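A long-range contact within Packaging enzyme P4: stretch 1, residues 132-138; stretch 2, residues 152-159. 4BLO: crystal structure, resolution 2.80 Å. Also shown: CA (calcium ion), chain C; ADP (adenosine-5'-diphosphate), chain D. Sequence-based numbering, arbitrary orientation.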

# COMPACT_ATOMS: atom_id res chain seq x y z
N LYS L 132 19.99 -26.73 5.88
CA LYS L 132 19.23 -27.15 4.69
C LYS L 132 20.17 -27.65 3.58
O LYS L 132 20.03 -28.79 3.14
CB LYS L 132 18.34 -26.00 4.15
CG LYS L 132 17.30 -25.50 5.13
CD LYS L 132 16.45 -24.34 4.54
CE LYS L 132 17.18 -23.03 4.40
NZ LYS L 132 17.65 -22.46 5.70
N SER L 133 21.15 -26.81 3.17
CA SER L 133 22.12 -27.10 2.13
C SER L 133 22.97 -28.33 2.48
O SER L 133 23.28 -29.13 1.60
CB SER L 133 23.01 -25.89 1.86
OG SER L 133 22.24 -24.80 1.38
N ILE L 134 23.30 -28.50 3.78
CA ILE L 134 24.06 -29.63 4.33
C ILE L 134 23.24 -30.91 4.18
O ILE L 134 23.76 -31.89 3.65
CB ILE L 134 24.49 -29.34 5.80
CG1 ILE L 134 25.85 -28.61 5.84
CG2 ILE L 134 24.46 -30.57 6.74
CD1 ILE L 134 27.15 -29.38 5.27
N THR L 135 21.96 -30.89 4.61
CA THR L 135 21.04 -32.03 4.54
C THR L 135 20.83 -32.42 3.07
O THR L 135 20.90 -33.60 2.74
CB THR L 135 19.71 -31.71 5.23
OG1 THR L 135 19.98 -31.38 6.59
CG2 THR L 135 18.73 -32.86 5.17
N LEU L 136 20.64 -31.40 2.19
CA LEU L 136 20.44 -31.61 0.77
C LEU L 136 21.62 -32.39 0.12
O LEU L 136 21.39 -33.38 -0.58
CB LEU L 136 20.22 -30.26 0.07
CG LEU L 136 20.12 -30.28 -1.47
CD1 LEU L 136 18.90 -31.08 -1.94
CD2 LEU L 136 20.09 -28.89 -2.02
N ASN L 137 22.86 -31.96 0.38
CA ASN L 137 23.99 -32.56 -0.31
C ASN L 137 24.56 -33.80 0.38
O ASN L 137 24.99 -34.72 -0.32
CB ASN L 137 25.07 -31.51 -0.55
CG ASN L 137 24.59 -30.45 -1.52
OD1 ASN L 137 24.65 -30.61 -2.74
ND2 ASN L 137 24.00 -29.38 -1.01
N GLU L 138 24.54 -33.86 1.73
CA GLU L 138 25.06 -35.02 2.46
C GLU L 138 24.03 -36.12 2.61
O GLU L 138 24.34 -37.26 2.26
CB GLU L 138 25.59 -34.64 3.84
CG GLU L 138 26.85 -33.80 3.80
CD GLU L 138 27.49 -33.58 5.16
OE1 GLU L 138 26.77 -33.47 6.17
OE2 GLU L 138 28.74 -33.49 5.20
N ALA L 152 28.72 -17.96 -2.97
CA ALA L 152 29.77 -18.93 -3.29
C ALA L 152 30.03 -19.90 -2.14
O ALA L 152 30.47 -19.50 -1.06
CB ALA L 152 31.06 -18.22 -3.67
N GLU L 153 29.70 -21.19 -2.38
CA GLU L 153 29.86 -22.29 -1.43
C GLU L 153 30.59 -23.46 -2.09
O GLU L 153 30.86 -23.41 -3.29
CB GLU L 153 28.49 -22.75 -0.89
CG GLU L 153 27.76 -21.70 -0.07
CD GLU L 153 26.63 -22.26 0.77
OE1 GLU L 153 26.92 -22.77 1.88
OE2 GLU L 153 25.46 -22.19 0.32
N ALA L 154 30.93 -24.50 -1.30
CA ALA L 154 31.64 -25.70 -1.77
C ALA L 154 30.82 -26.47 -2.82
O ALA L 154 31.41 -27.15 -3.67
CB ALA L 154 31.95 -26.62 -0.60
N TYR L 155 29.48 -26.34 -2.77
CA TYR L 155 28.55 -27.04 -3.65
C TYR L 155 28.64 -26.53 -5.10
O TYR L 155 28.23 -27.23 -6.02
CB TYR L 155 27.11 -26.92 -3.13
CG TYR L 155 26.99 -27.03 -1.62
CD1 TYR L 155 27.18 -28.24 -0.97
CD2 TYR L 155 26.68 -25.92 -0.84
CE1 TYR L 155 27.08 -28.35 0.42
CE2 TYR L 155 26.57 -26.01 0.55
CZ TYR L 155 26.77 -27.23 1.18
OH TYR L 155 26.67 -27.31 2.55
N ASP L 156 29.21 -25.33 -5.30
CA ASP L 156 29.34 -24.74 -6.63
C ASP L 156 30.46 -25.39 -7.45
O ASP L 156 30.40 -25.35 -8.69
CB ASP L 156 29.56 -23.23 -6.51
CG ASP L 156 28.38 -22.52 -5.88
OD1 ASP L 156 27.38 -22.27 -6.60
OD2 ASP L 156 28.45 -22.24 -4.66
N GLU L 157 31.45 -26.02 -6.78
CA GLU L 157 32.58 -26.69 -7.42
C GLU L 157 32.25 -28.11 -7.88
O GLU L 157 33.05 -28.72 -8.59
CB GLU L 157 33.80 -26.70 -6.50
CG GLU L 157 34.56 -25.38 -6.50
CD GLU L 157 35.64 -25.28 -5.45
OE1 GLU L 157 36.57 -26.12 -5.48
OE2 GLU L 157 35.58 -24.35 -4.61
N LEU L 158 31.06 -28.63 -7.48
CA LEU L 158 30.55 -29.95 -7.81
C LEU L 158 30.16 -30.04 -9.29
O LEU L 158 29.64 -29.07 -9.84
CB LEU L 158 29.31 -30.24 -6.94
CG LEU L 158 29.46 -31.03 -5.63
CD1 LEU L 158 30.39 -30.36 -4.66
CD2 LEU L 158 28.11 -31.15 -4.95
N ASP L 159 30.40 -31.21 -9.93
CA ASP L 159 30.06 -31.48 -11.34
C ASP L 159 28.56 -31.72 -11.52
O ASP L 159 28.11 -31.88 -12.66
CB ASP L 159 30.84 -32.70 -11.88
CG ASP L 159 32.31 -32.50 -12.14
OD1 ASP L 159 32.79 -31.33 -12.03
OD2 ASP L 159 32.98 -33.50 -12.49
CA CA C . 22.54 -22.69 2.13
PB ADP D . 21.36 -23.29 5.45
O1B ADP D . 20.04 -23.70 6.15
O2B ADP D . 21.37 -23.86 4.03
O3B ADP D . 21.48 -21.79 5.40
PA ADP D . 23.90 -24.71 5.83
O1A ADP D . 24.60 -23.98 4.68
O2A ADP D . 23.49 -26.06 5.38
O3A ADP D . 22.60 -23.88 6.28
O5' ADP D . 24.87 -24.84 7.07
C5' ADP D . 24.35 -25.01 8.41
C4' ADP D . 25.47 -25.24 9.38
O4' ADP D . 26.33 -24.07 9.41
C3' ADP D . 25.01 -25.42 10.83
O3' ADP D . 24.65 -26.77 11.10
C2' ADP D . 26.22 -24.94 11.62
O2' ADP D . 27.22 -25.94 11.79
C1' ADP D . 26.74 -23.79 10.74
N9 ADP D . 26.27 -22.46 11.12
C8 ADP D . 25.32 -21.70 10.49
N7 ADP D . 25.09 -20.54 11.07
C5 ADP D . 25.95 -20.55 12.17
C6 ADP D . 26.20 -19.61 13.19
N6 ADP D . 25.52 -18.46 13.32
N1 ADP D . 27.14 -19.91 14.11
C2 ADP D . 27.77 -21.09 14.03
N3 ADP D . 27.61 -22.06 13.12
C4 ADP D . 26.68 -21.72 12.21

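This is a small packing contact without a hydrogen bond across it, in which one tyrosine from a short 3-10 segment lies against a single side of a nucleotide-binding helix. Only 219 Å² is buried over both sides, and Tyr 155 supplies 90 Å² of it, the largest share. Its CA-to-CB bond points toward the helix, and with chi1 at -39° (m) the ring reaches Ser 133, Ile 134 and Asn 137. The spacing follows a simple rule: Ser 133 and Asn 137, four residues apart, present their side chains on the same side of the helix.

Asn 137 places ND2 over one face of the ring, 3.4 Å from Tyr 155 CD1. That amide is held in place by its own helix, since Asn 137 ND2 donates to Ser 133 O at 2.7 Å; one N-H of the amide is thus used within the helix, while the amide plane lies roughly parallel to the ring. Asn 137 OD1 also lies 4.1 Å from Leu 158 CD2, where a branched aliphatic side chain adds a little cover.

Ser 133 is small and buried, and does two things. Its CB sits 3.8 Å from Tyr 155 CE2, while its OG binds the calcium ion at 2.3 Å. Ile 134 points away at CA-to-CB, yet its longer chain brings CD1 within 3.5 Å of Tyr 155 OH, a methyl group against the hydroxyl at the tip of the side chain.

Glu 153 contributes less: its OE2 is 4.3 Å from Ser 133 OG, a distance that makes proximity rather than a bond. Its backbone is steadied by Asp 156, whose OD2 accepts from Glu 153 N at 2.8 Å, bracing the turn that carries Tyr 155. On the helix, the backbone N of Lys 132, Ser 133 and Ile 134 all donate to ADP phosphate oxygens, so nucleotide binding and tyrosine packing share one short segment.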